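Local coordinates for putative ATP-grasp superfamily protein (Archaeoglobus fulgidus, PDB 3DF7) that probably binds ATP through an ATP-grasp fold, although the reaction it serves is not known, at residues E121-Q126 / Q239-E244; I138-A143 / D157-Q162; R282-A287 / T298-D303. All coordinates share one frame; numbering follows the deposited sequence.

Contacts 1 and 2 lie side by side in the ATP-grasp region, their centres 16 Å apart, and contact 2 is nested within the loop of chain that contact 1 closes. Contact 1 sets the segment leading into the small three-stranded sheet against strand 240-246, one edge strand of the large antiparallel sheet; contact 2 joins two strands of the small sheet itself. They meet where P125 and I243 pack on Q162, so the small sheet is seated directly beside the large one. Contact 3 follows later in the chain, about 30 Å from contact 1 between centres. It pairs strands 279-285 and 297-303 toward the other end of the large sheet, beside helix 18-35.

Contact 1: E121-Q126 / Q239-E244; sequences EVQVPQ and QPYVIE
Q123 and V242 join a non-regular segment to one edge strand of the large antiparallel sheet in the ATP-grasp fold. The segment runs steeply across the strand, the two directions being 75° apart, so backbone pairing is confined to one point: V242 N donates to Q123 O at 2.9 Å in an almost straight bond. Packing is closest around that point. V122 CG2 meets V242 CG2 at 3.8 Å, the two side chains crossing at about a right angle, and V242 is backed by L118 of helix 111-118. On the other side of the bond, P125 lays CD 3.3 Å from V242 O, while its CG reaches I243 CD1 at 4.0 Å. I243 and E244 both face D233 of the neighbouring strand in a classic beta bulge.

The looser side is built from partly exposed glutamines. The amides of Q123 and Q239 are turned 65° apart, and their OE1 atoms come no nearer than 3.6 Å, an approach of two acceptors without a bond. The Y241 ring, also partly exposed, lies beside Q123. With CG anti to the backbone N (chi1 -175°), Q123 carries that methylene over the centre of the ring in a CH-pi contact, CG lying 3.8 Å from the ring centroid. P125 N sits at the edge of the same ring, in its plane. A bend at chi2 brings Q123 CD round, and NE2 donates to V124 O of its own segment over 3.1 Å, from above the carbonyl plane.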
loop_
_atom_site.group_PDB
_atom_site.type_symbol
_atom_site.label_atom_id
_atom_site.label_comp_id
_atom_site.label_asym_id
_atom_site.label_seq_id
_atom_site.Cartn_x
_atom_site.Cartn_y
_atom_site.Cartn_z
ATOM N N GLU A 121 -15.814 11.343 -11.287
ATOM C CA GLU A 121 -16.408 10.076 -10.880
ATOM C C GLU A 121 -16.537 9.857 -9.376
ATOM O O GLU A 121 -17.336 9.032 -8.933
ATOM C CB GLU A 121 -15.593 8.941 -11.485
ATOM C CG GLU A 121 -15.531 8.990 -12.997
ATOM C CD GLU A 121 -16.701 8.284 -13.641
ATOM O OE1 GLU A 121 -17.827 8.361 -13.097
ATOM O OE2 GLU A 121 -16.492 7.651 -14.696
ATOM N N VAL A 122 -15.741 10.579 -8.596
ATOM C CA VAL A 122 -15.777 10.443 -7.144
ATOM C C VAL A 122 -15.253 11.727 -6.509
ATOM O O VAL A 122 -14.528 12.491 -7.144
ATOM C CB VAL A 122 -14.920 9.235 -6.681
ATOM C CG1 VAL A 122 -13.453 9.492 -6.979
ATOM C CG2 VAL A 122 -15.137 8.972 -5.194
ATOM N N GLN A 123 -15.629 11.976 -5.261
ATOM C CA GLN A 123 -15.191 13.189 -4.593
ATOM C C GLN A 123 -13.697 13.209 -4.306
ATOM O O GLN A 123 -13.174 12.308 -3.648
ATOM C CB GLN A 123 -15.950 13.378 -3.280
ATOM C CG GLN A 123 -15.627 14.690 -2.590
ATOM C CD GLN A 123 -16.108 15.890 -3.379
ATOM O OE1 GLN A 123 -17.304 16.029 -3.648
ATOM N NE2 GLN A 123 -15.178 16.762 -3.762
ATOM N N VAL A 124 -13.016 14.235 -4.812
ATOM C CA VAL A 124 -11.586 14.409 -4.578
ATOM C C VAL A 124 -11.356 15.867 -4.191
ATOM O O VAL A 124 -12.192 16.730 -4.458
ATOM C CB VAL A 124 -10.732 14.091 -5.837
ATOM C CG1 VAL A 124 -10.931 12.643 -6.252
ATOM C CG2 VAL A 124 -11.096 15.041 -6.973
ATOM N N PRO A 125 -10.228 16.161 -3.538
ATOM C CA PRO A 125 -9.980 17.552 -3.156
ATOM C C PRO A 125 -9.531 18.382 -4.357
ATOM O O PRO A 125 -9.044 17.834 -5.349
ATOM C CB PRO A 125 -8.893 17.426 -2.091
ATOM C CG PRO A 125 -8.126 16.226 -2.534
ATOM C CD PRO A 125 -9.201 15.258 -2.985
ATOM N N GLN A 126 -9.715 19.696 -4.283
ATOM C CA GLN A 126 -9.281 20.553 -5.377
ATOM C C GLN A 126 -7.802 20.264 -5.579
ATOM O O GLN A 126 -7.049 20.175 -4.610
ATOM C CB GLN A 126 -9.469 22.028 -5.020
ATOM C CG GLN A 126 -10.914 22.490 -4.982
ATOM C CD GLN A 126 -11.021 23.992 -4.799
ATOM O OE1 GLN A 126 -10.392 24.761 -5.532
ATOM N NE2 GLN A 126 -11.816 24.418 -3.825
ATOM N N GLN A 239 -17.847 14.305 4.363
ATOM C CA GLN A 239 -18.078 13.238 3.394
ATOM C C GLN A 239 -16.721 12.647 3.023
ATOM O O GLN A 239 -15.679 13.218 3.353
ATOM C CB GLN A 239 -18.750 13.787 2.125
ATOM C CG GLN A 239 -17.858 14.714 1.294
ATOM C CD GLN A 239 -18.484 15.126 -0.042
ATOM O OE1 GLN A 239 -18.775 14.284 -0.898
ATOM N NE2 GLN A 239 -18.678 16.429 -0.225
ATOM N N PRO A 240 -16.713 11.489 2.346
ATOM C CA PRO A 240 -15.426 10.899 1.970
ATOM C C PRO A 240 -14.765 11.632 0.809
ATOM O O PRO A 240 -15.408 11.914 -0.201
ATOM C CB PRO A 240 -15.794 9.467 1.574
ATOM C CG PRO A 240 -17.049 9.199 2.357
ATOM C CD PRO A 240 -17.796 10.502 2.215
ATOM N N TYR A 241 -13.481 11.936 0.976
ATOM C CA TYR A 241 -12.669 12.576 -0.051
ATOM C C TYR A 241 -11.553 11.580 -0.375
ATOM O O TYR A 241 -10.813 11.165 0.524
ATOM C CB TYR A 241 -12.032 13.867 0.469
ATOM C CG TYR A 241 -12.900 15.099 0.372
ATOM C CD1 TYR A 241 -12.696 16.037 -0.639
ATOM C CD2 TYR A 241 -13.912 15.337 1.299
ATOM C CE1 TYR A 241 -13.478 17.185 -0.722
ATOM C CE2 TYR A 241 -14.702 16.480 1.223
ATOM C CZ TYR A 241 -14.477 17.400 0.211
ATOM O OH TYR A 241 -15.245 18.534 0.135
ATOM N N VAL A 242 -11.450 11.185 -1.640
ATOM C CA VAL A 242 -10.415 10.247 -2.067
ATOM C C VAL A 242 -9.131 11.021 -2.338
ATOM O O VAL A 242 -9.092 11.921 -3.185
ATOM C CB VAL A 242 -10.842 9.483 -3.338
ATOM C CG1 VAL A 242 -9.697 8.631 -3.854
ATOM C CG2 VAL A 242 -12.039 8.599 -3.024
ATOM N N ILE A 243 -8.081 10.656 -1.612
ATOM C CA ILE A 243 -6.789 11.322 -1.712
ATOM C C ILE A 243 -5.752 10.583 -2.553
ATOM O O ILE A 243 -4.978 11.198 -3.292
ATOM C CB ILE A 243 -6.175 11.510 -0.305
ATOM C CG1 ILE A 243 -7.230 12.059 0.661
ATOM C CG2 ILE A 243 -4.968 12.443 -0.384
ATOM C CD1 ILE A 243 -7.784 13.412 0.267
ATOM N N GLU A 244 -5.728 9.260 -2.439
ATOM C CA GLU A 244 -4.728 8.488 -3.155
ATOM C C GLU A 244 -5.143 7.038 -3.339
ATOM O O GLU A 244 -5.965 6.515 -2.590
ATOM C CB GLU A 244 -3.413 8.565 -2.362
ATOM C CG GLU A 244 -2.265 7.730 -2.885
ATOM C CD GLU A 244 -0.982 7.976 -2.107
ATOM O OE1 GLU A 244 -0.561 9.149 -2.011
ATOM O OE2 GLU A 244 -0.393 6.999 -1.595
#

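Contact 2: I138-A143 / D157-Q162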
loop_
_atom_site.group_PDB
_atom_site.type_symbol
_atom_site.label_atom_id
_atom_site.label_comp_id
_atom_site.label_asym_id
_atom_site.label_seq_id
_atom_site.Cartn_x
_atom_site.Cartn_y
_atom_site.Cartn_z
ATOM N N ILE A 138 1.476 20.963 -0.630
ATOM C CA ILE A 138 2.074 20.498 -1.867
ATOM C C ILE A 138 2.597 19.089 -1.648
ATOM O O ILE A 138 2.890 18.695 -0.521
ATOM C CB ILE A 138 3.237 21.399 -2.334
ATOM C CG1 ILE A 138 4.352 21.418 -1.283
ATOM C CG2 ILE A 138 2.721 22.796 -2.624
ATOM C CD1 ILE A 138 5.649 22.009 -1.794
ATOM N N LYS A 139 2.680 18.322 -2.727
ATOM C CA LYS A 139 3.198 16.965 -2.648
ATOM C C LYS A 139 3.733 16.547 -4.009
ATOM O O LYS A 139 3.240 16.998 -5.043
ATOM C CB LYS A 139 2.109 16.003 -2.161
ATOM C CG LYS A 139 0.868 15.928 -3.024
ATOM C CD LYS A 139 -0.369 15.607 -2.179
ATOM C CE LYS A 139 -0.200 14.342 -1.354
ATOM N NZ LYS A 139 -1.378 14.104 -0.465
ATOM N N PRO A 140 4.773 15.701 -4.027
ATOM C CA PRO A 140 5.358 15.245 -5.292
ATOM C C PRO A 140 4.316 14.527 -6.142
ATOM O O PRO A 140 3.485 13.791 -5.610
ATOM C CB PRO A 140 6.473 14.303 -4.837
ATOM C CG PRO A 140 6.858 14.847 -3.488
ATOM C CD PRO A 140 5.507 15.141 -2.879
ATOM N N ARG A 141 4.349 14.745 -7.455
ATOM C CA ARG A 141 3.395 14.085 -8.343
ATOM C C ARG A 141 3.506 12.572 -8.203
ATOM O O ARG A 141 2.509 11.862 -8.294
ATOM C CB ARG A 141 3.625 14.506 -9.802
ATOM C CG ARG A 141 3.025 15.868 -10.147
ATOM C CD ARG A 141 3.214 16.247 -11.621
ATOM N NE ARG A 141 2.509 15.359 -12.548
ATOM C CZ ARG A 141 2.334 15.624 -13.842
ATOM N NH1 ARG A 141 2.808 16.749 -14.362
ATOM N NH2 ARG A 141 1.686 14.771 -14.618
ATOM N N THR A 142 4.720 12.078 -7.972
ATOM C CA THR A 142 4.933 10.643 -7.796
ATOM C C THR A 142 5.675 10.442 -6.478
ATOM O O THR A 142 6.786 10.934 -6.301
ATOM C CB THR A 142 5.786 10.034 -8.930
ATOM O OG1 THR A 142 7.176 10.138 -8.593
ATOM C CG2 THR A 142 5.530 10.763 -10.242
ATOM N N ALA A 143 5.052 9.723 -5.554
ATOM C CA ALA A 143 5.653 9.469 -4.251
ATOM C C ALA A 143 4.678 8.680 -3.402
ATOM O O ALA A 143 3.480 8.959 -3.407
ATOM C CB ALA A 143 6.000 10.787 -3.563
ATOM N N ASP A 157 8.380 22.547 -9.386
ATOM C CA ASP A 157 8.238 21.679 -10.548
ATOM C C ASP A 157 8.203 20.228 -10.092
ATOM O O ASP A 157 9.019 19.811 -9.273
ATOM C CB ASP A 157 9.409 21.891 -11.511
ATOM C CG ASP A 157 9.444 23.293 -12.085
ATOM O OD1 ASP A 157 9.369 24.259 -11.296
ATOM O OD2 ASP A 157 9.549 23.433 -13.323
ATOM N N GLY A 158 7.255 19.464 -10.617
ATOM C CA GLY A 158 7.152 18.067 -10.236
ATOM C C GLY A 158 6.189 17.821 -9.086
ATOM O O GLY A 158 5.980 16.677 -8.691
ATOM N N HIS A 159 5.608 18.891 -8.549
ATOM C CA HIS A 159 4.657 18.781 -7.443
ATOM C C HIS A 159 3.261 19.219 -7.868
ATOM O O HIS A 159 3.074 19.829 -8.922
ATOM C CB HIS A 159 5.068 19.674 -6.264
ATOM C CG HIS A 159 6.184 19.128 -5.428
ATOM N ND1 HIS A 159 7.459 18.935 -5.915
ATOM C CD2 HIS A 159 6.221 18.769 -4.123
ATOM C CE1 HIS A 159 8.234 18.484 -4.945
ATOM N NE2 HIS A 159 7.508 18.374 -3.847
ATOM N N ILE A 160 2.277 18.899 -7.038
ATOM C CA ILE A 160 0.915 19.335 -7.295
ATOM C C ILE A 160 0.491 20.084 -6.044
ATOM O O ILE A 160 1.092 19.922 -4.978
ATOM C CB ILE A 160 -0.085 18.162 -7.502
ATOM C CG1 ILE A 160 -0.129 17.278 -6.252
ATOM C CG2 ILE A 160 0.286 17.368 -8.737
ATOM C CD1 ILE A 160 -1.349 16.371 -6.191
ATOM N N ALA A 161 -0.523 20.924 -6.188
ATOM C CA ALA A 161 -1.071 21.660 -5.067
ATOM C C ALA A 161 -2.378 20.930 -4.806
ATOM O O ALA A 161 -3.082 20.572 -5.752
ATOM C CB ALA A 161 -1.344 23.113 -5.461
ATOM N N GLN A 162 -2.698 20.681 -3.543
ATOM C CA GLN A 162 -3.939 19.988 -3.243
ATOM C C GLN A 162 -4.599 20.482 -1.976
ATOM O O GLN A 162 -3.973 20.577 -0.918
ATOM C CB GLN A 162 -3.713 18.477 -3.145
ATOM C CG GLN A 162 -5.012 17.691 -2.986
ATOM C CD GLN A 162 -4.817 16.197 -3.146
ATOM O OE1 GLN A 162 -4.258 15.532 -2.274
ATOM N NE2 GLN A 162 -5.273 15.662 -4.275
HETATM O O HOH W 1 7.022 13.796 -8.625
#
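K139 and I160 form the hydrogen-bonded pair at the middle of this antiparallel strand contact, K139 N donating to I160 O at 3.2 Å and I160 N to K139 O at 2.9 Å, with I138-A161 and P140-H159 as the non-hydrogen-bonded pairs to either side. Beyond the strand ends, R141 N adds one more backbone bond, 2.8 Å to G158 O. On the face bearing K139 and I160, the lysine CG lies against I160 CG1. R141 comes in across I160 at about a right angle, its CG 3.4 Å from I160 CG2, while its NH2 makes a salt bridge to D110 and its side chain touches W112. Q162 lies next to the distal part of K139, but its NE2 is bonded to T127 OG1.

The side chains of the P140-H159 pair diverge from the backbone, yet the proline ring and the imidazole lie side by side. H159 CG is anti to the carbonyl carbon (chi1 -77°), and P140 CA stands over one face of the imidazole, offset toward the rim, in a CH-pi contact 3.9 Å from the ring centroid; P140 CG is 3.6 Å from H159 NE2. P140 O and A143 O both accept from K111 NZ. The chain then runs toward unmodelled residues 145-148, probably the flexible loop that folds over the nucleotide phosphates in ATP-grasp relatives. Before it, a water donates to G158 O and accepts from T142 N at 2.9 Å. G158 O is thus shared by an amide and a water, which implies that the backbone pairing gives way to solvent-mediated bonding where the strands part.

Contact 3: R282-A287 / T298-D303; sequences RKSKSA and TLEIID
T298 meets S284 and A287 through both its backbone and its hydroxyl, opening an antiparallel pairing in which strand 297-303 runs beside strand 279-285. T298 N donates to S284 O and S284 N returns a bond to T298 O. Because OG1 stands between the backbone N and the carbonyl carbon (chi1 50°), it faces the turning chain, where it accepts from A287 N at 3.0 Å. It is also 2.8 Å from S284 OG; its own proton could go there or, more weakly, to S284 O.

L299 points to the opposite face. Its CD1 lies 3.5 Å from R282 O and next to K283 CB, and its side chain packs on V22 and A26 of helix 18-35. The same helix holds E23, the salt-bridge partner of K283 NZ.

E300 returns to the face of T298 and is the polar centre of the contact. Its backbone exchanges two hydrogen bonds with R282, and its carboxylate is gripped side-on by the guanidinium, NE to OE2 and NH2 to OE1 at 3.1 Å each, with the two planes 59° apart. S284 OG donates to OE2 at 2.6 Å, reaching it from the face opposite R282 NE. A287 CB presses on the same carboxylate, 3.3 Å from CD. The guanidinium charge, with S284 OG as a further donor to OE2, would be expected to favour the ionised form of this buried E300.

Farther along, I302 sets CD1 over the centre of one guanidinium face of R282, 3.9 Å above the plane, an apolar contact on that face. In the antiparallel sheet the chain goes from 279-285 to edge strand 292-294 and returns as 297-303, which lies between them.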
loop_
_atom_site.group_PDB
_atom_site.type_symbol
_atom_site.label_atom_id
_atom_site.label_comp_id
_atom_site.label_asym_id
_atom_site.label_seq_id
_atom_site.Cartn_x
_atom_site.Cartn_y
_atom_site.Cartn_z
ATOM N N ARG A 282 2.440 0.738 14.512
ATOM C CA ARG A 282 3.120 2.016 14.651
ATOM C C ARG A 282 4.607 1.924 14.392
ATOM O O ARG A 282 5.253 0.920 14.701
ATOM C CB ARG A 282 2.875 2.621 16.040
ATOM C CG ARG A 282 3.553 1.894 17.185
ATOM C CD ARG A 282 3.151 2.481 18.541
ATOM N NE ARG A 282 3.769 1.737 19.632
ATOM C CZ ARG A 282 3.432 1.839 20.914
ATOM N NH1 ARG A 282 2.464 2.666 21.301
ATOM N NH2 ARG A 282 4.062 1.094 21.810
ATOM N N LYS A 283 5.134 2.990 13.803
ATOM C CA LYS A 283 6.548 3.079 13.505
ATOM C C LYS A 283 7.174 3.781 14.702
ATOM O O LYS A 283 6.646 4.781 15.202
ATOM C CB LYS A 283 6.766 3.894 12.228
ATOM C CG LYS A 283 8.220 4.064 11.835
ATOM C CD LYS A 283 8.355 4.960 10.609
ATOM C CE LYS A 283 7.646 4.362 9.405
ATOM N NZ LYS A 283 7.807 5.198 8.185
ATOM N N SER A 284 8.289 3.243 15.175
ATOM C CA SER A 284 8.959 3.816 16.328
ATOM C C SER A 284 10.457 3.606 16.237
ATOM O O SER A 284 10.964 3.051 15.256
ATOM C CB SER A 284 8.421 3.171 17.611
ATOM O OG SER A 284 8.511 1.751 17.549
ATOM N N LYS A 285 11.159 4.063 17.271
ATOM C CA LYS A 285 12.603 3.926 17.350
ATOM C C LYS A 285 12.957 2.953 18.472
ATOM O O LYS A 285 12.583 3.158 19.624
ATOM C CB LYS A 285 13.254 5.287 17.630
ATOM C CG LYS A 285 12.976 6.357 16.568
ATOM C CD LYS A 285 13.556 5.974 15.211
ATOM C CE LYS A 285 14.742 6.854 14.826
ATOM N NZ LYS A 285 15.869 6.759 15.792
ATOM N N SER A 286 13.655 1.883 18.116
ATOM C CA SER A 286 14.102 0.882 19.081
ATOM C C SER A 286 13.046 0.362 20.055
ATOM O O SER A 286 13.307 0.249 21.253
ATOM C CB SER A 286 15.285 1.444 19.871
ATOM O OG SER A 286 16.297 1.903 18.992
ATOM N N ALA A 287 11.859 0.040 19.554
ATOM C CA ALA A 287 10.816 -0.493 20.426
ATOM C C ALA A 287 11.301 -1.850 20.931
ATOM O O ALA A 287 11.983 -2.583 20.208
ATOM C CB ALA A 287 9.509 -0.651 19.656
ATOM N N THR A 298 11.763 0.536 14.223
ATOM C CA THR A 298 10.987 -0.662 14.504
ATOM C C THR A 298 9.534 -0.435 14.120
ATOM O O THR A 298 9.041 0.693 14.144
ATOM C CB THR A 298 11.027 -1.032 16.002
ATOM O OG1 THR A 298 10.710 0.127 16.788
ATOM C CG2 THR A 298 12.399 -1.560 16.391
ATOM N N LEU A 299 8.856 -1.509 13.742
ATOM C CA LEU A 299 7.448 -1.416 13.403
ATOM C C LEU A 299 6.769 -2.389 14.350
ATOM O O LEU A 299 7.123 -3.569 14.396
ATOM C CB LEU A 299 7.196 -1.822 11.952
ATOM C CG LEU A 299 5.762 -1.534 11.494
ATOM C CD1 LEU A 299 5.546 -0.028 11.387
ATOM C CD2 LEU A 299 5.504 -2.195 10.160
ATOM N N GLU A 300 5.810 -1.889 15.117
ATOM C CA GLU A 300 5.108 -2.716 16.085
ATOM C C GLU A 300 3.668 -2.934 15.672
ATOM O O GLU A 300 3.109 -2.163 14.894
ATOM C CB GLU A 300 5.093 -2.041 17.464
ATOM C CG GLU A 300 6.412 -1.496 17.965
ATOM C CD GLU A 300 6.219 -0.515 19.109
ATOM O OE1 GLU A 300 5.728 -0.936 20.180
ATOM O OE2 GLU A 300 6.543 0.679 18.933
ATOM N N ILE A 301 3.088 -4.001 16.212
ATOM C CA ILE A 301 1.688 -4.350 16.005
ATOM C C ILE A 301 1.232 -4.761 17.402
ATOM O O ILE A 301 1.662 -5.792 17.923
ATOM C CB ILE A 301 1.515 -5.537 15.048
ATOM C CG1 ILE A 301 2.258 -5.267 13.735
ATOM C CG2 ILE A 301 0.033 -5.752 14.768
ATOM C CD1 ILE A 301 2.164 -6.404 12.740
ATOM N N ILE A 302 0.377 -3.949 18.018
ATOM C CA ILE A 302 -0.080 -4.234 19.377
ATOM C C ILE A 302 -1.594 -4.217 19.527
ATOM O O ILE A 302 -2.287 -3.501 18.806
ATOM C CB ILE A 302 0.481 -3.196 20.365
ATOM C CG1 ILE A 302 -0.097 -1.816 20.040
ATOM C CG2 ILE A 302 2.000 -3.145 20.266
ATOM C CD1 ILE A 302 0.416 -0.702 20.933
ATOM N N ASP A 303 -2.111 -4.998 20.471
ATOM C CA ASP A 303 -3.552 -5.013 20.699
ATOM C C ASP A 303 -3.959 -3.638 21.217
ATOM O O ASP A 303 -3.261 -3.050 22.052
ATOM C CB ASP A 303 -3.957 -6.057 21.748
ATOM C CG ASP A 303 -3.580 -7.467 21.363
ATOM O OD1 ASP A 303 -3.686 -7.833 20.170
ATOM O OD2 ASP A 303 -3.199 -8.225 22.277
#